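Outer membrane protein Omp121 (Bacteroides thetaiotaomicron, PDB 5FQ8) probably takes up nutrients across the bacterial outer membrane as a TonB-dependent receptor, a beta-barrel with a plug domain. Local coordinates at residues V175-N180 against L259-A264; P418-L423 against S438-E443; G445-Q450 against T501-K506; P857-K862 against V872-P877; G913-K918 against A928-A933. All blocks are in the same frame, centred on the assembly; numbering follows the deposited sequence.

How the contacts relate
Contacts 1 and 5 are antiparallel pairings in the barrel wall, centres about 17 Å apart, and strand 973-983 pairs with one strand of each. Both are partly buried and two-faced, with an apolar face and a polar one. Contacts 2 and 3 are more deeply buried and touch each other through Asn419 and Gly445 and through Pro418 and Phe503. There loops pack on a helix start and on barrel strand 446-469: a backbone carbonyl receives the helix amide in contact 2, and a ring lies against backbone in contact 3. Contact 4 stands apart, its centre about 76 Å from that of contact 1, in a small hairpin joined mainly by polar bonds.

Contact 1 of 5, residues V175-N180 against L259-A264; sequences VGIEYN and LSFNGA
The strand that starts near Ile177 runs antiparallel to strand 259-264, with axes 4.8 Å apart at 167°. Across it Glu178 N donates to Ser260 O at 3.2 Å (151° at the hydrogen), from above the carbonyl plane, while the return bond from Ser260 N to Glu178 O is weak. The side chain of Ile177 can be followed outward. Its CB lies 3.9 Å from Ser260 O, and CG2, anti to the backbone N, stays near the same oxygen. CG1, anti to the carbonyl carbon (chi1 -59°), instead turns to Phe261 CD2 at 3.5 Å. The tip, CD1, then reaches Phe261 CE2 at 3.5 Å, the two side chains lying alongside and pointing the same way. Further along that face, Leu259 CD1 crosses obliquely to Tyr179 CD1 at 3.5 Å; the Tyr179 hydroxyl is hydrogen-bonded to Asn257. At its backbone angles a CB on Gly176 would probably jam against the carbonyl before it and crowd Asn262 O. Phe388 and Leu390 of the second subunit meet Phe261, and a bound decanoate ester lies near Leu259. Glu178 and Ser260 share the other face; the Asn180 side chain touches Arg56 and Asp136 of the plug domain. The pairing is therefore amphipathic: its apolar face is consistent with the subunit packing and the nearby lipid-like ester, and its polar face probably looks into the barrel.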
# COMPACT_ATOMS: atom_id res chain seq x y z
N VAL B 175 -11.58 46.26 -26.67
CA VAL B 175 -10.84 45.93 -25.45
C VAL B 175 -10.05 44.64 -25.54
O VAL B 175 -9.06 44.48 -24.81
CB VAL B 175 -11.78 45.87 -24.24
CG1 VAL B 175 -12.52 47.16 -24.08
CG2 VAL B 175 -12.74 44.73 -24.39
N GLY B 176 -10.44 43.71 -26.40
CA GLY B 176 -9.65 42.52 -26.63
C GLY B 176 -10.05 41.32 -25.80
O GLY B 176 -9.19 40.53 -25.39
N ILE B 177 -11.34 41.16 -25.55
CA ILE B 177 -11.87 40.06 -24.77
C ILE B 177 -12.74 39.22 -25.68
O ILE B 177 -13.72 39.72 -26.23
CB ILE B 177 -12.69 40.55 -23.57
CG1 ILE B 177 -11.85 41.41 -22.64
CG2 ILE B 177 -13.27 39.38 -22.81
CD1 ILE B 177 -12.65 42.02 -21.53
N GLU B 178 -12.41 37.94 -25.81
CA GLU B 178 -13.21 36.97 -26.55
C GLU B 178 -13.71 35.90 -25.60
O GLU B 178 -12.92 35.26 -24.91
CB GLU B 178 -12.39 36.33 -27.66
CG GLU B 178 -13.15 35.30 -28.45
CD GLU B 178 -12.29 34.65 -29.48
OE1 GLU B 178 -11.19 35.18 -29.74
OE2 GLU B 178 -12.70 33.60 -30.02
N TYR B 179 -15.02 35.70 -25.57
CA TYR B 179 -15.65 34.66 -24.77
C TYR B 179 -16.25 33.60 -25.68
O TYR B 179 -16.84 33.92 -26.70
CB TYR B 179 -16.72 35.23 -23.89
CG TYR B 179 -17.62 34.22 -23.23
CD1 TYR B 179 -17.14 33.38 -22.23
CD2 TYR B 179 -18.95 34.12 -23.57
CE1 TYR B 179 -17.96 32.47 -21.62
CE2 TYR B 179 -19.78 33.22 -22.96
CZ TYR B 179 -19.29 32.40 -21.98
OH TYR B 179 -20.12 31.49 -21.37
N ASN B 180 -16.08 32.33 -25.31
CA ASN B 180 -16.78 31.22 -25.95
C ASN B 180 -17.50 30.44 -24.87
O ASN B 180 -16.87 29.98 -23.91
CB ASN B 180 -15.83 30.31 -26.72
CG ASN B 180 -15.26 30.96 -27.94
OD1 ASN B 180 -15.85 30.92 -29.01
ND2 ASN B 180 -14.09 31.57 -27.80
N LEU B 259 -12.50 32.07 -21.94
CA LEU B 259 -12.27 33.51 -21.98
C LEU B 259 -10.86 33.79 -22.48
O LEU B 259 -9.96 32.96 -22.33
CB LEU B 259 -12.46 34.11 -20.59
CG LEU B 259 -13.16 35.43 -20.39
CD1 LEU B 259 -14.60 35.28 -20.74
CD2 LEU B 259 -13.04 35.82 -18.95
N SER B 260 -10.64 34.96 -23.06
CA SER B 260 -9.28 35.35 -23.42
C SER B 260 -9.15 36.86 -23.41
O SER B 260 -10.12 37.58 -23.64
CB SER B 260 -8.90 34.78 -24.78
OG SER B 260 -9.36 35.61 -25.81
N PHE B 261 -7.94 37.34 -23.11
CA PHE B 261 -7.63 38.76 -22.99
C PHE B 261 -6.37 39.08 -23.79
O PHE B 261 -5.37 38.38 -23.66
CB PHE B 261 -7.41 39.19 -21.53
CG PHE B 261 -8.62 39.04 -20.66
CD1 PHE B 261 -8.92 37.83 -20.07
CD2 PHE B 261 -9.44 40.12 -20.40
CE1 PHE B 261 -10.01 37.69 -19.26
CE2 PHE B 261 -10.54 39.99 -19.58
CZ PHE B 261 -10.83 38.76 -19.01
N ASN B 262 -6.42 40.15 -24.56
CA ASN B 262 -5.50 40.36 -25.67
C ASN B 262 -5.19 41.84 -25.82
O ASN B 262 -5.99 42.70 -25.44
CB ASN B 262 -6.15 39.79 -26.95
CG ASN B 262 -5.31 40.00 -28.19
OD1 ASN B 262 -4.21 40.53 -28.16
ND2 ASN B 262 -5.85 39.56 -29.31
N GLY B 263 -4.03 42.13 -26.39
CA GLY B 263 -3.64 43.50 -26.61
C GLY B 263 -2.21 43.52 -27.07
O GLY B 263 -1.48 42.54 -26.93
N ALA B 264 -1.79 44.64 -27.65
CA ALA B 264 -0.42 44.72 -28.11
C ALA B 264 -0.04 46.16 -28.37
O ALA B 264 -0.88 47.06 -28.41
CB ALA B 264 -0.20 43.89 -29.38

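Contact 2 of 5, residues P418-L423 against S438-E443; sequences PNLYAL and SPFSGE
The tight side of this contact is the loop carbonyl of Glu443, which lies against the first turn of helix 420-424. Tyr421 N donates to Glu443 O at 2.8 Å, nearly along the C=O axis and at 162°; Leu420 N is also near but badly angled. Beside this bond Leu420 lies alongside Glu443, its CD1 3.9 Å from Glu443 CB, and Leu420 CB meets Phe440 CD1 at 3.9 Å. Pro439 CG lies over one face of the Phe440 ring. On the looser side the exposed Tyr421 meets mainly loop backbone, with Phe440 O in its ring plane, at the edge; the ring stacks on Tyr425. A water joins Pro418 O to Glu443 OE1, which also forms a salt bridge with Lys417. Asn419 OD1 accepts from Ala422 N at 2.6 Å. This is a helix N-terminus with an asparagine N-cap, the amide of its second residue, Tyr421, taken up by a carbonyl from the loop that follows the helix and leads to strand 446-469.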
# COMPACT_ATOMS: atom_id res chain seq x y z
N PRO B 418 -15.82 -2.37 -3.18
CA PRO B 418 -16.24 -2.76 -1.83
C PRO B 418 -15.89 -4.19 -1.50
O PRO B 418 -15.58 -5.02 -2.36
CB PRO B 418 -17.76 -2.58 -1.87
CG PRO B 418 -18.07 -1.91 -3.13
CD PRO B 418 -16.97 -2.23 -4.07
N ASN B 419 -15.95 -4.47 -0.20
CA ASN B 419 -15.88 -5.83 0.31
C ASN B 419 -17.24 -6.45 0.08
O ASN B 419 -18.09 -6.52 0.97
CB ASN B 419 -15.52 -5.83 1.79
CG ASN B 419 -15.16 -7.19 2.29
OD1 ASN B 419 -15.86 -8.16 2.05
ND2 ASN B 419 -14.04 -7.27 2.97
N LEU B 420 -17.45 -6.90 -1.16
CA LEU B 420 -18.72 -7.51 -1.52
C LEU B 420 -18.99 -8.77 -0.70
O LEU B 420 -20.14 -9.06 -0.35
CB LEU B 420 -18.73 -7.83 -3.01
CG LEU B 420 -18.59 -6.65 -3.96
CD1 LEU B 420 -18.38 -7.16 -5.34
CD2 LEU B 420 -19.83 -5.78 -3.93
N TYR B 421 -17.93 -9.51 -0.35
CA TYR B 421 -18.12 -10.73 0.43
C TYR B 421 -18.69 -10.41 1.81
O TYR B 421 -19.67 -11.01 2.24
CB TYR B 421 -16.80 -11.49 0.56
CG TYR B 421 -16.95 -12.84 1.23
CD1 TYR B 421 -17.28 -13.95 0.49
CD2 TYR B 421 -16.77 -12.99 2.59
CE1 TYR B 421 -17.42 -15.17 1.07
CE2 TYR B 421 -16.92 -14.22 3.18
CZ TYR B 421 -17.24 -15.31 2.41
OH TYR B 421 -17.38 -16.55 2.98
N ALA B 422 -18.08 -9.46 2.51
CA ALA B 422 -18.54 -9.14 3.85
C ALA B 422 -19.98 -8.67 3.86
O ALA B 422 -20.75 -9.02 4.76
CB ALA B 422 -17.65 -8.08 4.47
N LEU B 423 -20.36 -7.90 2.85
CA LEU B 423 -21.66 -7.27 2.87
C LEU B 423 -22.78 -8.20 2.46
O LEU B 423 -23.88 -8.13 3.01
CB LEU B 423 -21.67 -6.07 1.93
CG LEU B 423 -20.81 -4.89 2.31
CD1 LEU B 423 -20.79 -3.96 1.14
CD2 LEU B 423 -21.47 -4.25 3.48
N SER B 438 -19.91 -17.86 -6.26
CA SER B 438 -20.61 -16.61 -6.04
C SER B 438 -19.77 -15.45 -6.54
O SER B 438 -18.56 -15.45 -6.36
CB SER B 438 -20.90 -16.39 -4.56
OG SER B 438 -21.32 -15.05 -4.37
N PRO B 439 -20.40 -14.45 -7.15
CA PRO B 439 -19.65 -13.29 -7.62
C PRO B 439 -18.96 -12.54 -6.52
O PRO B 439 -18.16 -11.66 -6.82
CB PRO B 439 -20.72 -12.44 -8.31
CG PRO B 439 -22.00 -12.90 -7.76
CD PRO B 439 -21.81 -14.36 -7.54
N PHE B 440 -19.23 -12.86 -5.26
CA PHE B 440 -18.62 -12.19 -4.13
C PHE B 440 -17.35 -12.88 -3.63
O PHE B 440 -16.85 -12.50 -2.57
CB PHE B 440 -19.61 -12.08 -2.97
CG PHE B 440 -20.95 -11.58 -3.37
CD1 PHE B 440 -21.09 -10.61 -4.33
CD2 PHE B 440 -22.08 -12.08 -2.77
CE1 PHE B 440 -22.31 -10.16 -4.69
CE2 PHE B 440 -23.32 -11.63 -3.12
CZ PHE B 440 -23.44 -10.67 -4.08
N SER B 441 -16.84 -13.89 -4.32
CA SER B 441 -15.62 -14.54 -3.87
C SER B 441 -14.49 -14.44 -4.87
O SER B 441 -14.65 -14.78 -6.03
CB SER B 441 -15.89 -16.01 -3.57
OG SER B 441 -17.11 -16.40 -4.15
N GLY B 442 -13.32 -13.99 -4.42
CA GLY B 442 -13.14 -13.47 -3.09
C GLY B 442 -13.05 -11.98 -3.23
O GLY B 442 -11.98 -11.39 -3.28
N GLU B 443 -14.21 -11.36 -3.36
CA GLU B 443 -14.28 -9.92 -3.55
C GLU B 443 -14.34 -9.31 -2.16
O GLU B 443 -15.41 -9.11 -1.59
CB GLU B 443 -15.47 -9.55 -4.42
CG GLU B 443 -15.34 -9.95 -5.87
CD GLU B 443 -14.33 -9.12 -6.61
OE1 GLU B 443 -14.13 -7.96 -6.23
OE2 GLU B 443 -13.72 -9.63 -7.58
O HOH W 1 -14.19 -6.51 -4.21

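Contact 3 of 5, residues G445-Q450 against T501-K506; sequences GQYSEQ and TWFNLK
Asn504 OD1 is the best-held polar atom here, gripped by one bond within the two segments: Lys506 N donates to it at 3.0 Å and 165°, in the carbonyl plane and on a lone pair. The bond closes an Asx turn, which probably helps fix the path of the loop just where it passes Tyr447. What crosses between the segments is packing. With CG anti to its backbone N (chi1 173°), Tyr447 lays one ring face against the backbone of the loop. Phe503 O stands 3.6 Å above the plane of the Tyr447 ring, over its centre, and Asn504 N lies 3.9 Å above the same face nearer the rim. At the side of this patch Phe503 CB comes 3.3 Å from Tyr447 CD1, the two side chains crossing obliquely. Leu505 closes the other end, its CD2 4.2 Å from Tyr447 CD2. Phe503 has a carbonyl of its own to pack on, Thr501 O standing 3.5 Å above the centre of its ring. The hydroxyl of Tyr447 makes a weak hydrogen bond to Asp414 on strand 398-417, and Gln516 of the second subunit packs on the ring and accepts a hydrogen bond from Leu505 N through OE1. This is the architecture of an antiparallel beta-barrel, the connection from strand 472-495 to strand 513-534 folding back over the start of strand 446-469 beside the second subunit.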
# COMPACT_ATOMS: atom_id res chain seq x y z
N GLY B 445 -12.81 -6.40 -1.16
CA GLY B 445 -12.45 -5.00 -1.16
C GLY B 445 -11.02 -4.76 -1.56
O GLY B 445 -10.15 -5.62 -1.43
N GLN B 446 -10.77 -3.57 -2.06
CA GLN B 446 -9.43 -3.18 -2.46
C GLN B 446 -9.42 -1.68 -2.64
O GLN B 446 -10.43 -1.09 -3.01
CB GLN B 446 -9.02 -3.88 -3.74
CG GLN B 446 -7.66 -3.53 -4.24
CD GLN B 446 -7.38 -4.15 -5.57
OE1 GLN B 446 -8.30 -4.48 -6.31
NE2 GLN B 446 -6.11 -4.34 -5.88
N TYR B 447 -8.29 -1.06 -2.35
CA TYR B 447 -8.15 0.38 -2.50
C TYR B 447 -6.69 0.69 -2.78
O TYR B 447 -5.82 0.31 -2.00
CB TYR B 447 -8.61 1.11 -1.26
CG TYR B 447 -8.30 2.58 -1.33
CD1 TYR B 447 -9.08 3.41 -2.10
CD2 TYR B 447 -7.23 3.13 -0.66
CE1 TYR B 447 -8.81 4.75 -2.18
CE2 TYR B 447 -6.95 4.47 -0.73
CZ TYR B 447 -7.74 5.28 -1.50
OH TYR B 447 -7.49 6.63 -1.61
N SER B 448 -6.43 1.40 -3.87
CA SER B 448 -5.08 1.79 -4.19
C SER B 448 -5.04 3.28 -4.50
O SER B 448 -6.05 3.91 -4.78
CB SER B 448 -4.52 0.98 -5.34
OG SER B 448 -5.23 1.26 -6.52
N GLU B 449 -3.84 3.84 -4.40
CA GLU B 449 -3.58 5.22 -4.72
C GLU B 449 -2.19 5.29 -5.32
O GLU B 449 -1.29 4.58 -4.88
CB GLU B 449 -3.68 6.12 -3.48
CG GLU B 449 -3.21 7.53 -3.71
CD GLU B 449 -3.32 8.38 -2.49
OE1 GLU B 449 -4.41 8.44 -1.91
OE2 GLU B 449 -2.31 8.98 -2.09
N GLN B 450 -2.03 6.12 -6.34
CA GLN B 450 -0.74 6.29 -6.97
C GLN B 450 -0.54 7.76 -7.27
O GLN B 450 -1.49 8.45 -7.63
CB GLN B 450 -0.64 5.46 -8.25
CG GLN B 450 0.70 5.54 -8.90
CD GLN B 450 0.70 4.94 -10.27
OE1 GLN B 450 -0.16 4.14 -10.60
NE2 GLN B 450 1.67 5.33 -11.09
N THR B 501 -17.06 -0.39 3.09
CA THR B 501 -17.22 0.67 2.11
C THR B 501 -16.13 1.73 2.17
O THR B 501 -15.87 2.38 1.16
CB THR B 501 -18.60 1.30 2.31
OG1 THR B 501 -19.57 0.49 1.66
CG2 THR B 501 -18.67 2.69 1.77
N TRP B 502 -15.44 1.87 3.29
CA TRP B 502 -14.46 2.94 3.41
C TRP B 502 -13.22 2.62 2.59
O TRP B 502 -12.72 1.50 2.62
CB TRP B 502 -14.10 3.14 4.88
CG TRP B 502 -13.33 4.38 5.12
CD1 TRP B 502 -13.45 5.55 4.46
CD2 TRP B 502 -12.30 4.57 6.09
NE1 TRP B 502 -12.55 6.46 4.95
CE2 TRP B 502 -11.84 5.88 5.95
CE3 TRP B 502 -11.73 3.76 7.07
CZ2 TRP B 502 -10.83 6.40 6.75
CZ3 TRP B 502 -10.73 4.27 7.84
CH2 TRP B 502 -10.29 5.57 7.68
N PHE B 503 -12.75 3.60 1.83
CA PHE B 503 -11.61 3.42 0.94
C PHE B 503 -10.44 4.20 1.53
O PHE B 503 -10.24 5.37 1.22
CB PHE B 503 -11.94 3.88 -0.46
CG PHE B 503 -12.98 3.04 -1.16
CD1 PHE B 503 -13.09 1.69 -0.95
CD2 PHE B 503 -13.86 3.63 -2.05
CE1 PHE B 503 -14.06 0.94 -1.60
CE2 PHE B 503 -14.82 2.89 -2.71
CZ PHE B 503 -14.92 1.54 -2.48
N ASN B 504 -9.65 3.52 2.37
CA ASN B 504 -8.53 4.15 3.06
C ASN B 504 -7.49 3.09 3.39
O ASN B 504 -7.84 1.97 3.76
CB ASN B 504 -9.00 4.84 4.34
CG ASN B 504 -7.97 5.78 4.91
OD1 ASN B 504 -7.01 5.35 5.54
ND2 ASN B 504 -8.16 7.06 4.70
N LEU B 505 -6.22 3.46 3.27
CA LEU B 505 -5.13 2.53 3.57
C LEU B 505 -5.15 2.01 5.00
O LEU B 505 -4.46 1.04 5.28
CB LEU B 505 -3.80 3.21 3.29
CG LEU B 505 -3.64 3.59 1.83
CD1 LEU B 505 -2.45 4.45 1.62
CD2 LEU B 505 -3.52 2.32 1.02
N LYS B 506 -5.89 2.64 5.90
CA LYS B 506 -6.05 2.11 7.25
C LYS B 506 -7.08 1.01 7.34
O LYS B 506 -7.16 0.36 8.37
CB LYS B 506 -6.46 3.21 8.21
CG LYS B 506 -5.37 4.13 8.64
CD LYS B 506 -5.92 5.22 9.53
CE LYS B 506 -6.28 6.46 8.75
NZ LYS B 506 -6.33 7.66 9.64

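Contact 4 of 5, residues P857-K862 against V872-P877; sequences PNSVNK and VENTTP
A beta hairpin, strands 859-865 and 868-873, is joined here at its open end. Asn861 and Val872 form an antiparallel hydrogen-bonded pair: Asn861 N donates to Val872 O at 2.7 Å, and Val872 N returns to Asn861 O at 3.1 Å, both in the carbonyl plane. Beyond the last strand residue the chain stays attached, since Asn874 N gives a bond of 3.0 Å to Ser859 O from well above its carbonyl plane. The Asn874 side chain, CG anti to the backbone N (chi1 166°), works at both ends. Its ND2 donates to Ser859 OG at 2.9 Å, almost exactly in the amide plane, and again to Thr876 O at 3.2 Å. Its OD1 accepts from Thr876 N at 2.8 Å, an Asx turn. Ser859 OG is bonded in turn to Val856 O. An alanine in place of Asn874 would remove all three side-chain bonds and would probably loosen both the turn and the hold on Ser859. On its other side strand 859-865 pairs in parallel with strand 777-778, to which Val860 is bonded at Ile777; Val779 packs on Ser859 and Asn874, and another protein's chain lies against Glu873 and Thr875.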
# COMPACT_ATOMS: atom_id res chain seq x y z
N PRO B 857 -23.71 -26.81 -42.37
CA PRO B 857 -23.67 -27.09 -43.80
C PRO B 857 -22.25 -27.40 -44.26
O PRO B 857 -21.29 -26.74 -43.85
CB PRO B 857 -24.21 -25.80 -44.42
CG PRO B 857 -25.08 -25.25 -43.39
CD PRO B 857 -24.35 -25.52 -42.10
N ASN B 858 -22.14 -28.43 -45.11
CA ASN B 858 -20.89 -28.89 -45.70
C ASN B 858 -20.02 -29.66 -44.72
O ASN B 858 -18.80 -29.69 -44.86
CB ASN B 858 -20.07 -27.72 -46.26
CG ASN B 858 -20.05 -27.70 -47.76
OD1 ASN B 858 -20.98 -28.18 -48.40
ND2 ASN B 858 -18.99 -27.16 -48.33
N SER B 859 -20.63 -30.30 -43.74
CA SER B 859 -19.87 -30.89 -42.65
C SER B 859 -19.43 -32.30 -42.98
O SER B 859 -20.15 -33.06 -43.62
CB SER B 859 -20.70 -30.88 -41.37
OG SER B 859 -21.99 -31.41 -41.60
N VAL B 860 -18.23 -32.65 -42.53
CA VAL B 860 -17.72 -34.01 -42.63
C VAL B 860 -17.36 -34.49 -41.24
O VAL B 860 -17.38 -33.73 -40.27
CB VAL B 860 -16.51 -34.11 -43.56
CG1 VAL B 860 -16.84 -33.52 -44.89
CG2 VAL B 860 -15.35 -33.39 -42.93
N ASN B 861 -17.04 -35.76 -41.14
CA ASN B 861 -16.40 -36.32 -39.97
C ASN B 861 -15.05 -36.86 -40.40
O ASN B 861 -14.92 -37.40 -41.49
CB ASN B 861 -17.24 -37.42 -39.34
CG ASN B 861 -18.56 -36.91 -38.83
OD1 ASN B 861 -18.74 -35.72 -38.69
ND2 ASN B 861 -19.48 -37.81 -38.54
N LYS B 862 -14.04 -36.65 -39.57
CA LYS B 862 -12.70 -37.15 -39.85
C LYS B 862 -12.56 -38.49 -39.16
O LYS B 862 -12.55 -38.57 -37.93
CB LYS B 862 -11.66 -36.16 -39.35
CG LYS B 862 -10.25 -36.42 -39.82
CD LYS B 862 -9.32 -35.49 -39.07
CE LYS B 862 -7.92 -35.61 -39.58
NZ LYS B 862 -7.08 -34.55 -39.02
N VAL B 872 -16.20 -38.34 -44.11
CA VAL B 872 -17.54 -38.87 -44.33
C VAL B 872 -18.55 -37.76 -44.08
O VAL B 872 -18.38 -36.98 -43.15
CB VAL B 872 -17.82 -40.06 -43.39
CG1 VAL B 872 -19.27 -40.47 -43.48
CG2 VAL B 872 -16.92 -41.21 -43.74
N GLU B 873 -19.58 -37.69 -44.92
CA GLU B 873 -20.65 -36.72 -44.71
C GLU B 873 -21.15 -36.80 -43.28
O GLU B 873 -21.46 -37.87 -42.77
CB GLU B 873 -21.81 -36.95 -45.67
CG GLU B 873 -23.03 -36.08 -45.34
CD GLU B 873 -24.25 -36.36 -46.20
OE1 GLU B 873 -24.09 -36.86 -47.33
OE2 GLU B 873 -25.38 -36.08 -45.73
N ASN B 874 -21.23 -35.64 -42.64
CA ASN B 874 -21.62 -35.60 -41.25
C ASN B 874 -23.12 -35.76 -41.11
O ASN B 874 -23.89 -35.04 -41.74
CB ASN B 874 -21.18 -34.30 -40.61
CG ASN B 874 -21.84 -34.07 -39.29
OD1 ASN B 874 -21.90 -34.97 -38.46
ND2 ASN B 874 -22.40 -32.89 -39.10
N THR B 875 -23.53 -36.67 -40.24
CA THR B 875 -24.93 -36.92 -39.96
C THR B 875 -25.38 -36.34 -38.63
O THR B 875 -26.58 -36.37 -38.33
CB THR B 875 -25.16 -38.42 -39.97
OG1 THR B 875 -24.49 -38.96 -41.10
CG2 THR B 875 -26.61 -38.75 -40.09
N THR B 876 -24.47 -35.80 -37.84
CA THR B 876 -24.81 -35.44 -36.48
C THR B 876 -25.32 -34.02 -36.42
O THR B 876 -24.61 -33.10 -36.84
CB THR B 876 -23.62 -35.59 -35.56
OG1 THR B 876 -23.02 -36.87 -35.74
CG2 THR B 876 -24.10 -35.50 -34.16
N PRO B 877 -26.52 -33.79 -35.91
CA PRO B 877 -26.98 -32.43 -35.69
C PRO B 877 -26.38 -31.85 -34.42
O PRO B 877 -25.98 -32.56 -33.50
CB PRO B 877 -28.49 -32.60 -35.54
CG PRO B 877 -28.64 -33.94 -34.95
CD PRO B 877 -27.56 -34.78 -35.57

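Contact 5 of 5, residues G913-K918 against A928-A933; sequences GWDLPK and AVKVSA
Strands 913-915 and 928-933 run antiparallel, 4.6 Å apart at 166°, and two straight bonds hold them: Trp914 N to Val931 O at 2.8 Å and Leu916 N to Val929 O at 2.7 Å, each at 172°. The return bond from Val931 N to Trp914 O is weak. Asp915 and Lys930 face each other across a non-hydrogen-bonded pair and cross obliquely. Lys930 bends at chi3, so that CE comes to 3.1 Å from Asp915 OD2 while NZ makes a long salt bridge to it, 3.8 Å. A water accepts hydrogen bonds from Lys918 NZ and Val929 N and donates to Leu916 O and, weakly, to Asp915 OD1. An alanine at Asp915 would remove the carboxylate and would probably cost Lys930 its long ion pair and leave this water less well held. Away from this pair Leu916 lies beside Val929, CD1 to CG1 at 3.6 Å, and its CD2 stands over the centre of the Trp914 ring. Trp914 and Val931 lie on the surface, perhaps against lipid. The pairing carries an apolar face and a charged one, probably held mainly by its two straight backbone bonds, since the ion pair is long.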
# COMPACT_ATOMS: atom_id res chain seq x y z
N GLY B 913 -22.68 27.54 -38.48
CA GLY B 913 -22.27 28.78 -37.85
C GLY B 913 -23.04 29.98 -38.38
O GLY B 913 -23.27 30.08 -39.59
N TRP B 914 -23.43 30.87 -37.47
CA TRP B 914 -24.07 32.13 -37.84
C TRP B 914 -23.32 33.32 -37.24
O TRP B 914 -23.52 33.65 -36.07
CB TRP B 914 -25.52 32.16 -37.40
CG TRP B 914 -26.18 33.42 -37.81
CD1 TRP B 914 -25.78 34.28 -38.77
CD2 TRP B 914 -27.37 33.99 -37.24
NE1 TRP B 914 -26.63 35.34 -38.85
CE2 TRP B 914 -27.62 35.19 -37.93
CE3 TRP B 914 -28.24 33.60 -36.23
CZ2 TRP B 914 -28.71 36.00 -37.63
CZ3 TRP B 914 -29.32 34.41 -35.94
CH2 TRP B 914 -29.55 35.59 -36.64
N ASP B 915 -22.49 33.97 -38.05
CA ASP B 915 -21.86 35.22 -37.66
C ASP B 915 -22.88 36.36 -37.79
O ASP B 915 -23.38 36.61 -38.89
CB ASP B 915 -20.66 35.48 -38.56
CG ASP B 915 -19.41 35.80 -37.79
OD1 ASP B 915 -19.48 36.60 -36.84
OD2 ASP B 915 -18.35 35.25 -38.16
N LEU B 916 -23.19 37.04 -36.69
CA LEU B 916 -24.20 38.09 -36.75
C LEU B 916 -23.69 39.31 -37.52
O LEU B 916 -22.51 39.66 -37.42
CB LEU B 916 -24.62 38.54 -35.35
CG LEU B 916 -25.30 37.55 -34.40
CD1 LEU B 916 -26.01 38.32 -33.33
CD2 LEU B 916 -26.28 36.68 -35.13
N PRO B 917 -24.55 39.97 -38.29
CA PRO B 917 -24.12 41.15 -39.04
C PRO B 917 -23.64 42.27 -38.14
O PRO B 917 -24.30 42.65 -37.17
CB PRO B 917 -25.41 41.56 -39.77
CG PRO B 917 -26.50 41.04 -38.89
CD PRO B 917 -25.99 39.72 -38.44
N LYS B 918 -22.48 42.84 -38.50
CA LYS B 918 -21.85 43.87 -37.69
C LYS B 918 -22.79 45.04 -37.41
O LYS B 918 -22.55 45.79 -36.46
CB LYS B 918 -20.59 44.37 -38.38
CG LYS B 918 -19.28 43.89 -37.76
CD LYS B 918 -19.21 42.35 -37.65
CE LYS B 918 -17.89 41.90 -37.02
NZ LYS B 918 -17.73 40.42 -37.01
N ALA B 928 -18.18 41.31 -32.21
CA ALA B 928 -18.65 40.24 -33.07
C ALA B 928 -19.51 39.33 -32.22
O ALA B 928 -19.40 39.33 -31.00
CB ALA B 928 -17.50 39.46 -33.70
N VAL B 929 -20.39 38.58 -32.87
CA VAL B 929 -21.20 37.57 -32.21
C VAL B 929 -21.43 36.45 -33.21
O VAL B 929 -21.95 36.70 -34.30
CB VAL B 929 -22.55 38.10 -31.71
CG1 VAL B 929 -23.41 36.95 -31.27
CG2 VAL B 929 -22.36 39.04 -30.57
N LYS B 930 -21.05 35.22 -32.86
CA LYS B 930 -21.30 34.06 -33.70
C LYS B 930 -21.96 32.98 -32.87
O LYS B 930 -21.33 32.42 -31.98
CB LYS B 930 -20.02 33.53 -34.34
CG LYS B 930 -20.28 32.34 -35.25
CD LYS B 930 -19.02 31.70 -35.80
CE LYS B 930 -18.51 32.41 -37.02
NZ LYS B 930 -17.72 31.51 -37.90
N VAL B 931 -23.21 32.70 -33.14
CA VAL B 931 -23.84 31.50 -32.62
C VAL B 931 -23.44 30.33 -33.51
O VAL B 931 -23.14 30.51 -34.69
CB VAL B 931 -25.37 31.68 -32.55
CG1 VAL B 931 -26.04 30.42 -32.08
CG2 VAL B 931 -25.70 32.77 -31.59
N SER B 932 -23.40 29.13 -32.94
CA SER B 932 -22.91 27.96 -33.64
C SER B 932 -23.61 26.73 -33.12
O SER B 932 -23.66 26.51 -31.91
CB SER B 932 -21.40 27.80 -33.46
OG SER B 932 -20.89 26.90 -34.41
N ALA B 933 -24.15 25.92 -34.02
CA ALA B 933 -24.65 24.60 -33.68
C ALA B 933 -23.73 23.59 -34.32
O ALA B 933 -23.21 23.82 -35.41
CB ALA B 933 -26.08 24.39 -34.15
O HOH W 2 -20.43 39.60 -35.75